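Local structure of CghA (Chaetomium globosum, 6KBC) at residues Glu47-Asp52 / Phe66-Ser71; Ala181-Pro186 / Asp227-Pro232. The protein is a two-domain, mostly beta-strand protein with calycin-clan domains, and holds the ligand WK1 in a pocket. One frame throughout, in Å; residues are numbered along the deposited sequence.

Overall arrangement
Following the chain from the N terminus, contact 1 (47-52 with 66-71) closes first, as a hairpin with 13 residues between its segments. The chain then runs on through many strands before 181-186 begins contact 2, which closes when 227-232 returns after 40 further residues. The two are therefore in series, neither nested nor crossing. They become neighbours in space because strand 223-231 lies between strands 46-54 and 181-200, giving four consecutive antiparallel strands, with 60-69 at one side. Leu50 N probably bonds to Asp227 O, and a Glu47-Arg228 salt bridge also joins the contacts. Both border WK1.

Contact 1: Glu47-Asp52 / Phe66-Ser71; sequences ETWLFD and FFRDGS. With WK1 ((2S)-3-[(2S,4E)-4-[[(1R,2S,4aR,6S,8R,8aS)-2-[(E)-but-2-en-2-yl]-6,8-dimethyl-1,2,4a,5,6,7,8,8a-octahydronaphthalen-1-yl]-oxidanyl-methylidene]-3,5-bis(oxidanylidene)pyrrolidin-2-yl]-2-methyl-2-oxidanyl-propanoic acid), chain B.
Thr48 and Phe67 pair across the strands with their side chains side by side, pointing the same way, on the face that WK1 touches. Thr48 OG1, anti to the carbonyl carbon (chi1 -50°), sits at the edge of the Phe67 ring, near its plane and 3.3 Å from Phe67 CE1. Thr48 CG2 touches Phe67 CE1 at 3.5 Å from well off the ring plane. Phe67 CE1 in turn reaches WK1 C11 at 3.6 Å, and further along the strand Leu50 CD1 lies 3.9 Å from WK1 C13.

On the other face of the sheet, Phe51 and Phe66 meet rim to rim with planes 87° apart, Phe51 CD1 lying 3.7 Å from Phe66 CE1. Trp49 turns the edge of its indole to the Phe66 carbonyl, Trp49 CE3 to Phe66 O being 3.4 Å, and Arg68 CD packs near the far end of the same indole. Trp49 NE1 is bonded to Leu33 O.

The ends of Glu47 and Arg68 do not touch directly. A water joins them, donating to Glu47 OE1 at 2.8 Å and accepting from Arg68 NH1 at 2.9 Å. Glu47 OE2 is salt-bridged to Arg228, and Arg68 is also bonded to Ser8 and Ser100, a setting that probably favours the charged forms of both buried groups.

Behind these side chains, four backbone hydrogen bonds, in the Glu47-Arg68 and Trp49-Phe66 pairs, frame the non-hydrogen-bonded Thr48-Phe67 pair, and the strands run antiparallel at 174°. This is a beta hairpin of the N-terminal Diels-Alderase-family domain, with Thr48, Leu50 and Phe67 lining the WK1 pocket and Glu47, Trp49, Phe51, Phe66 and Arg68 on the reverse face.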
loop_
_atom_site.group_PDB
_atom_site.type_symbol
_atom_site.label_atom_id
_atom_site.label_comp_id
_atom_site.label_asym_id
_atom_site.label_seq_id
_atom_site.Cartn_x
_atom_site.Cartn_y
_atom_site.Cartn_z
ATOM N N GLU A 47 -10.982 6.603 -1.306
ATOM C CA GLU A 47 -9.954 6.683 -2.324
ATOM C C GLU A 47 -8.617 6.852 -1.623
ATOM O O GLU A 47 -8.519 7.568 -0.619
ATOM C CB GLU A 47 -10.215 7.843 -3.288
ATOM C CG GLU A 47 -11.554 7.714 -3.989
ATOM C CD GLU A 47 -11.555 8.302 -5.381
ATOM O OE1 GLU A 47 -12.293 9.278 -5.608
ATOM O OE2 GLU A 47 -10.851 7.766 -6.252
ATOM N N THR A 48 -7.603 6.166 -2.139
ATOM C CA THR A 48 -6.288 6.130 -1.518
ATOM C C THR A 48 -5.221 6.311 -2.583
ATOM O O THR A 48 -5.258 5.653 -3.627
ATOM C CB THR A 48 -6.062 4.809 -0.764
ATOM O OG1 THR A 48 -7.174 4.561 0.102
ATOM C CG2 THR A 48 -4.784 4.880 0.063
ATOM N N TRP A 49 -4.290 7.224 -2.320
ATOM C CA TRP A 49 -3.052 7.356 -3.071
ATOM C C TRP A 49 -1.919 7.099 -2.091
ATOM O O TRP A 49 -1.753 7.855 -1.129
ATOM C CB TRP A 49 -2.912 8.752 -3.691
ATOM C CG TRP A 49 -3.969 9.089 -4.711
ATOM C CD1 TRP A 49 -3.835 9.065 -6.073
ATOM C CD2 TRP A 49 -5.312 9.494 -4.447
ATOM N NE1 TRP A 49 -5.011 9.443 -6.668
ATOM C CE2 TRP A 49 -5.936 9.706 -5.692
ATOM C CE3 TRP A 49 -6.052 9.696 -3.279
ATOM C CZ2 TRP A 49 -7.264 10.110 -5.801
ATOM C CZ3 TRP A 49 -7.371 10.099 -3.390
ATOM C CH2 TRP A 49 -7.962 10.297 -4.639
ATOM N N LEU A 50 -1.160 6.033 -2.316
ATOM C CA LEU A 50 -0.113 5.625 -1.387
ATOM C C LEU A 50 1.257 5.836 -2.012
ATOM O O LEU A 50 1.483 5.467 -3.169
ATOM C CB LEU A 50 -0.267 4.148 -0.985
ATOM C CG LEU A 50 0.795 3.507 -0.070
ATOM C CD1 LEU A 50 0.137 2.408 0.784
ATOM C CD2 LEU A 50 1.988 2.926 -0.862
ATOM N N PHE A 51 2.184 6.382 -1.227
ATOM C CA PHE A 51 3.565 6.583 -1.655
ATOM C C PHE A 51 4.466 6.112 -0.528
ATOM O O PHE A 51 4.244 6.471 0.627
ATOM C CB PHE A 51 3.884 8.058 -1.967
ATOM C CG PHE A 51 2.983 8.686 -3.000
ATOM C CD1 PHE A 51 1.734 9.169 -2.646
ATOM C CD2 PHE A 51 3.407 8.822 -4.314
ATOM C CE1 PHE A 51 0.905 9.760 -3.607
ATOM C CE2 PHE A 51 2.590 9.414 -5.275
ATOM C CZ PHE A 51 1.338 9.881 -4.916
ATOM N N ASP A 52 5.498 5.340 -0.848
ATOM C CA ASP A 52 6.360 4.891 0.232
ATOM C C ASP A 52 7.808 4.842 -0.224
ATOM O O ASP A 52 8.133 5.034 -1.400
ATOM C CB ASP A 52 5.931 3.522 0.795
ATOM C CG ASP A 52 5.892 2.435 -0.259
ATOM O OD1 ASP A 52 6.624 2.553 -1.273
ATOM O OD2 ASP A 52 5.138 1.445 -0.067
ATOM N N PHE A 66 -2.624 9.137 1.170
ATOM C CA PHE A 66 -3.548 10.250 1.031
ATOM C C PHE A 66 -4.952 9.677 0.888
ATOM O O PHE A 66 -5.235 8.949 -0.072
ATOM C CB PHE A 66 -3.190 11.112 -0.173
ATOM C CG PHE A 66 -1.861 11.813 -0.049
ATOM C CD1 PHE A 66 -0.685 11.161 -0.383
ATOM C CD2 PHE A 66 -1.790 13.132 0.393
ATOM C CE1 PHE A 66 0.553 11.812 -0.285
ATOM C CE2 PHE A 66 -0.560 13.787 0.493
ATOM C CZ PHE A 66 0.608 13.122 0.157
ATOM N N PHE A 67 -5.823 10.008 1.836
ATOM C CA PHE A 67 -7.155 9.433 1.931
ATOM C C PHE A 67 -8.229 10.465 1.608
ATOM O O PHE A 67 -8.160 11.613 2.058
ATOM C CB PHE A 67 -7.430 8.897 3.339
ATOM C CG PHE A 67 -6.731 7.611 3.668
ATOM C CD1 PHE A 67 -6.878 6.494 2.860
ATOM C CD2 PHE A 67 -5.971 7.502 4.824
ATOM C CE1 PHE A 67 -6.254 5.289 3.189
ATOM C CE2 PHE A 67 -5.350 6.305 5.158
ATOM C CZ PHE A 67 -5.493 5.198 4.340
ATOM N N ARG A 68 -9.222 10.035 0.835
ATOM C CA ARG A 68 -10.567 10.603 0.854
ATOM C C ARG A 68 -11.489 9.478 1.310
ATOM O O ARG A 68 -11.739 8.535 0.552
ATOM C CB ARG A 68 -10.975 11.127 -0.521
ATOM C CG ARG A 68 -10.224 12.362 -0.998
ATOM C CD ARG A 68 -10.580 12.600 -2.440
ATOM N NE ARG A 68 -10.136 13.895 -2.938
ATOM C CZ ARG A 68 -10.542 14.410 -4.092
ATOM N NH1 ARG A 68 -11.401 13.732 -4.843
ATOM N NH2 ARG A 68 -10.098 15.594 -4.500
ATOM N N ASP A 69 -11.970 9.559 2.547
ATOM C CA ASP A 69 -12.789 8.506 3.150
ATOM C C ASP A 69 -14.163 9.088 3.481
ATOM O O ASP A 69 -14.315 9.825 4.464
ATOM C CB ASP A 69 -12.105 7.930 4.390
ATOM C CG ASP A 69 -12.793 6.671 4.924
ATOM O OD1 ASP A 69 -13.947 6.395 4.535
ATOM O OD2 ASP A 69 -12.176 5.953 5.742
ATOM N N GLY A 70 -15.160 8.743 2.663
ATOM C CA GLY A 70 -16.497 9.271 2.878
ATOM C C GLY A 70 -17.070 8.865 4.220
ATOM O O GLY A 70 -17.710 9.668 4.902
ATOM N N SER A 71 -16.807 7.631 4.641
ATOM C CA SER A 71 -17.397 7.129 5.879
ATOM C C SER A 71 -16.882 7.818 7.131
ATOM O O SER A 71 -17.514 7.693 8.184
ATOM C CB SER A 71 -17.162 5.629 6.020
ATOM O OG SER A 71 -15.778 5.332 6.091
HETATM O O WK1 B . -3.269 5.309 10.730
HETATM C C17 WK1 B . -2.371 4.907 10.035
HETATM O O1 WK1 B . -1.318 5.475 9.957
HETATM C C19 WK1 B . -2.536 3.670 9.250
HETATM O O2 WK1 B . -3.732 3.022 9.519
HETATM C C18 WK1 B . -1.457 2.706 9.634
HETATM C C20 WK1 B . -2.513 4.152 7.826
HETATM C C22 WK1 B . -2.280 3.037 6.890
HETATM N N WK1 B . -2.051 3.352 5.493
HETATM C C21 WK1 B . -2.777 2.542 4.730
HETATM O O5 WK1 B . -2.741 2.594 3.418
HETATM C C23 WK1 B . -3.286 2.002 6.812
HETATM O O4 WK1 B . -3.842 1.392 7.838
HETATM C C24 WK1 B . -3.632 1.617 5.487
HETATM C C16 WK1 B . -4.579 0.584 5.083
HETATM O O3 WK1 B . -5.168 -0.073 6.006
HETATM C C9 WK1 B . -4.736 0.226 3.665
HETATM C C8 WK1 B . -3.559 -0.778 3.501
HETATM C C12 WK1 B . -2.241 -0.487 4.188
HETATM C C13 WK1 B . -1.237 0.103 3.579
HETATM C C90 WK1 B . 0.046 0.382 4.284
HETATM C C14 WK1 B . -2.046 -0.874 5.610
HETATM C C7 WK1 B . -3.938 -2.158 3.945
HETATM C C6 WK1 B . -5.016 -2.706 3.452
HETATM C C3 WK1 B . -5.949 -1.809 2.703
HETATM C C4 WK1 B . -6.064 -0.425 3.305
HETATM C C5 WK1 B . -6.789 0.439 2.291
HETATM C C11 WK1 B . -7.111 1.773 2.887
HETATM C C2 WK1 B . -7.295 -2.388 2.349
HETATM C C1 WK1 B . -7.778 -1.572 1.193
HETATM C C10 WK1 B . -9.005 -2.091 0.519
HETATM C C WK1 B . -8.038 -0.188 1.703
HETATM O O HOH W 1 -13.147 11.545 -4.188
#

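Contact 2: Ala181-Pro186 / Asp227-Pro232; sequences AYWFRP and DRSWLP. With WK1 ((2S)-3-[(2S,4E)-4-[[(1R,2S,4aR,6S,8R,8aS)-2-[(E)-but-2-en-2-yl]-6,8-dimethyl-1,2,4a,5,6,7,8,8a-octahydronaphthalen-1-yl]-oxidanyl-methylidene]-3,5-bis(oxidanylidene)pyrrolidin-2-yl]-2-methyl-2-oxidanyl-propanoic acid), chain B.
Tyr182-Trp230 and Phe184-Arg228 are hydrogen-bonded pairs on either side of the non-hydrogen-bonded Trp183-Ser229 pair, in strands that run antiparallel at 176° with axes 4.6 Å apart. Tyr182 O is gripped twice: Ser229 OG donates to it at 2.6 Å, in the carbonyl plane, while Trp230 N approaches from above that plane.

On one face of the sheet the aromatics cluster. Trp230 CG stands between its backbone N and carbonyl carbon (chi1 69°), the crowded position, and its indole lies against Tyr182. Tyr182 CB sits 3.8 Å from the centroid of the six-membered ring, almost on its normal, a CH-pi contact. The tyrosine ring is near parallel to the five-membered ring (planes 24° apart) but slid off it, so the two barely overlap. Phe184 meets Trp230 rim to rim and nearly perpendicular, Phe184 CE1 to Trp230 CZ3 being 3.4 Å. Trp230 CE3 lies over the centre of the Arg228 guanidinium, whose NE bonds to Asn32 O. Nearer the backbone, Arg228 CB packs against Pro186 CG at 3.5 Å.

The opposite face carries Trp183. Its NE1 donates to Asp227 OD2 at 2.9 Å, on the anti side of the carboxylate, with indole and carboxylate planes steeply inclined. A water also donates to Asp227 OD2 and accepts from Arg185 NH1, which is bonded to Asn272 O as well; Asp227 OD1 is salt-bridged to Arg246. With its NH end held by this carboxylate, the indole presents CZ3 to WK1 C5 at 3.5 Å. Farther along, Leu231 packs CG on Ala181 CB and brings CD1 to 3.6 Å from WK1 C10.

This is an antiparallel strand pair of the N-terminal Diels-Alderase-family domain (calycin clan), with the aromatic cluster on one face and Trp183 and Leu231 of the WK1 pocket on the other.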
loop_
_atom_site.group_PDB
_atom_site.type_symbol
_atom_site.label_atom_id
_atom_site.label_comp_id
_atom_site.label_asym_id
_atom_site.label_seq_id
_atom_site.Cartn_x
_atom_site.Cartn_y
_atom_site.Cartn_z
ATOM N N ALA A 181 -13.695 -3.799 -5.784
ATOM C CA ALA A 181 -12.774 -3.050 -4.941
ATOM C C ALA A 181 -11.406 -3.073 -5.609
ATOM O O ALA A 181 -10.970 -4.118 -6.100
ATOM C CB ALA A 181 -12.711 -3.654 -3.529
ATOM N N TYR A 182 -10.736 -1.922 -5.655
ATOM C CA TYR A 182 -9.559 -1.768 -6.500
ATOM C C TYR A 182 -8.358 -1.352 -5.675
ATOM O O TYR A 182 -8.455 -0.466 -4.821
ATOM C CB TYR A 182 -9.806 -0.774 -7.631
ATOM C CG TYR A 182 -11.069 -1.112 -8.357
ATOM C CD1 TYR A 182 -11.062 -2.025 -9.405
ATOM C CD2 TYR A 182 -12.278 -0.570 -7.959
ATOM C CE1 TYR A 182 -12.231 -2.365 -10.051
ATOM C CE2 TYR A 182 -13.452 -0.906 -8.598
ATOM C CZ TYR A 182 -13.424 -1.797 -9.639
ATOM O OH TYR A 182 -14.601 -2.125 -10.268
ATOM N N TRP A 183 -7.254 -2.049 -5.907
ATOM C CA TRP A 183 -5.954 -1.684 -5.369
ATOM C C TRP A 183 -4.928 -2.232 -6.341
ATOM O O TRP A 183 -4.881 -3.438 -6.587
ATOM C CB TRP A 183 -5.730 -2.244 -3.963
ATOM C CG TRP A 183 -4.413 -1.836 -3.398
ATOM C CD1 TRP A 183 -3.173 -2.188 -3.861
ATOM C CD2 TRP A 183 -4.194 -0.985 -2.276
ATOM N NE1 TRP A 183 -2.201 -1.609 -3.086
ATOM C CE2 TRP A 183 -2.800 -0.868 -2.105
ATOM C CE3 TRP A 183 -5.039 -0.325 -1.385
ATOM C CZ2 TRP A 183 -2.237 -0.098 -1.096
ATOM C CZ3 TRP A 183 -4.482 0.432 -0.387
ATOM C CH2 TRP A 183 -3.090 0.551 -0.254
ATOM N N PHE A 184 -4.123 -1.353 -6.917
ATOM C CA PHE A 184 -3.069 -1.802 -7.800
ATOM C C PHE A 184 -1.962 -0.755 -7.738
ATOM O O PHE A 184 -2.028 0.195 -6.952
ATOM C CB PHE A 184 -3.619 -2.043 -9.212
ATOM C CG PHE A 184 -4.235 -0.821 -9.820
ATOM C CD1 PHE A 184 -5.584 -0.531 -9.614
ATOM C CD2 PHE A 184 -3.463 0.061 -10.559
ATOM C CE1 PHE A 184 -6.152 0.617 -10.145
ATOM C CE2 PHE A 184 -4.024 1.204 -11.103
ATOM C CZ PHE A 184 -5.366 1.482 -10.901
ATOM N N ARG A 185 -0.949 -0.915 -8.574
ATOM C CA ARG A 185 0.285 -0.153 -8.408
ATOM C C ARG A 185 0.598 0.645 -9.664
ATOM O O ARG A 185 1.180 0.105 -10.622
ATOM C CB ARG A 185 1.427 -1.099 -8.045
ATOM C CG ARG A 185 1.223 -1.686 -6.642
ATOM C CD ARG A 185 2.058 -2.926 -6.394
ATOM N NE ARG A 185 1.615 -4.046 -7.207
ATOM C CZ ARG A 185 0.634 -4.878 -6.864
ATOM N NH1 ARG A 185 0.003 -4.721 -5.708
ATOM N NH2 ARG A 185 0.296 -5.861 -7.682
ATOM N N PRO A 186 0.238 1.925 -9.706
ATOM C CA PRO A 186 0.634 2.754 -10.858
ATOM C C PRO A 186 2.133 2.785 -11.073
ATOM O O PRO A 186 2.590 2.830 -12.225
ATOM C CB PRO A 186 0.076 4.131 -10.488
ATOM C CG PRO A 186 -1.130 3.813 -9.665
ATOM C CD PRO A 186 -0.679 2.644 -8.804
ATOM N N ASP A 227 0.919 3.285 -4.938
ATOM C CA ASP A 227 -0.256 2.389 -4.979
ATOM C C ASP A 227 -1.511 3.251 -5.083
ATOM O O ASP A 227 -1.551 4.284 -4.481
ATOM C CB ASP A 227 -0.316 1.457 -3.776
ATOM C CG ASP A 227 0.780 0.409 -3.730
ATOM O OD1 ASP A 227 1.859 0.678 -4.166
ATOM O OD2 ASP A 227 0.515 -0.656 -3.256
ATOM N N ARG A 228 -2.499 2.744 -5.788
ATOM C CA ARG A 228 -3.732 3.482 -6.030
ATOM C C ARG A 228 -4.900 2.565 -5.733
ATOM O O ARG A 228 -4.925 1.424 -6.201
ATOM C CB ARG A 228 -3.796 3.982 -7.476
ATOM C CG ARG A 228 -5.128 4.574 -7.897
ATOM C CD ARG A 228 -5.495 5.821 -7.127
ATOM N NE ARG A 228 -6.578 6.521 -7.819
ATOM C CZ ARG A 228 -7.743 6.865 -7.271
ATOM N NH1 ARG A 228 -8.010 6.592 -6.005
ATOM N NH2 ARG A 228 -8.650 7.501 -8.003
ATOM N N SER A 229 -5.861 3.067 -4.968
ATOM C CA SER A 229 -6.992 2.264 -4.549
ATOM C C SER A 229 -8.252 3.112 -4.531
ATOM O O SER A 229 -8.208 4.323 -4.284
ATOM C CB SER A 229 -6.764 1.668 -3.165
ATOM O OG SER A 229 -7.920 0.984 -2.689
ATOM N N TRP A 230 -9.379 2.457 -4.793
ATOM C CA TRP A 230 -10.671 3.057 -4.485
ATOM C C TRP A 230 -11.703 1.952 -4.305
ATOM O O TRP A 230 -11.642 0.913 -4.963
ATOM C CB TRP A 230 -11.096 4.056 -5.568
ATOM C CG TRP A 230 -11.447 3.439 -6.880
ATOM C CD1 TRP A 230 -12.692 3.075 -7.312
ATOM C CD2 TRP A 230 -10.547 3.142 -7.954
ATOM N NE1 TRP A 230 -12.616 2.561 -8.586
ATOM C CE2 TRP A 230 -11.310 2.585 -8.998
ATOM C CE3 TRP A 230 -9.167 3.277 -8.128
ATOM C CZ2 TRP A 230 -10.739 2.168 -10.199
ATOM C CZ3 TRP A 230 -8.608 2.869 -9.314
ATOM C CH2 TRP A 230 -9.390 2.322 -10.337
ATOM N N LEU A 231 -12.642 2.195 -3.395
ATOM C CA LEU A 231 -13.707 1.268 -3.028
ATOM C C LEU A 231 -14.976 2.081 -2.821
ATOM O O LEU A 231 -14.925 3.132 -2.167
ATOM C CB LEU A 231 -13.398 0.525 -1.725
ATOM C CG LEU A 231 -12.396 -0.601 -1.727
ATOM C CD1 LEU A 231 -10.992 -0.014 -1.576
ATOM C CD2 LEU A 231 -12.742 -1.517 -0.558
ATOM N N PRO A 232 -16.118 1.620 -3.328
ATOM C CA PRO A 232 -17.388 2.309 -3.057
ATOM C C PRO A 232 -18.090 1.844 -1.793
ATOM O O PRO A 232 -19.190 2.321 -1.508
ATOM C CB PRO A 232 -18.223 1.953 -4.294
ATOM C CG PRO A 232 -17.747 0.595 -4.663
ATOM C CD PRO A 232 -16.270 0.551 -4.330
HETATM O O WK1 B . -3.269 5.309 10.730
HETATM C C17 WK1 B . -2.371 4.907 10.035
HETATM O O1 WK1 B . -1.318 5.475 9.957
HETATM C C19 WK1 B . -2.536 3.670 9.250
HETATM O O2 WK1 B . -3.732 3.022 9.519
HETATM C C18 WK1 B . -1.457 2.706 9.634
HETATM C C20 WK1 B . -2.513 4.152 7.826
HETATM C C22 WK1 B . -2.280 3.037 6.890
HETATM N N WK1 B . -2.051 3.352 5.493
HETATM C C21 WK1 B . -2.777 2.542 4.730
HETATM O O5 WK1 B . -2.741 2.594 3.418
HETATM C C23 WK1 B . -3.286 2.002 6.812
HETATM O O4 WK1 B . -3.842 1.392 7.838
HETATM C C24 WK1 B . -3.632 1.617 5.487
HETATM C C16 WK1 B . -4.579 0.584 5.083
HETATM O O3 WK1 B . -5.168 -0.073 6.006
HETATM C C9 WK1 B . -4.736 0.226 3.665
HETATM C C8 WK1 B . -3.559 -0.778 3.501
HETATM C C12 WK1 B . -2.241 -0.487 4.188
HETATM C C13 WK1 B . -1.237 0.103 3.579
HETATM C C90 WK1 B . 0.046 0.382 4.284
HETATM C C14 WK1 B . -2.046 -0.874 5.610
HETATM C C7 WK1 B . -3.938 -2.158 3.945
HETATM C C6 WK1 B . -5.016 -2.706 3.452
HETATM C C3 WK1 B . -5.949 -1.809 2.703
HETATM C C4 WK1 B . -6.064 -0.425 3.305
HETATM C C5 WK1 B . -6.789 0.439 2.291
HETATM C C11 WK1 B . -7.111 1.773 2.887
HETATM C C2 WK1 B . -7.295 -2.388 2.349
HETATM C C1 WK1 B . -7.778 -1.572 1.193
HETATM C C10 WK1 B . -9.005 -2.091 0.519
HETATM C C WK1 B . -8.038 -0.188 1.703
HETATM O O HOH W 2 0.865 -3.478 -3.088
#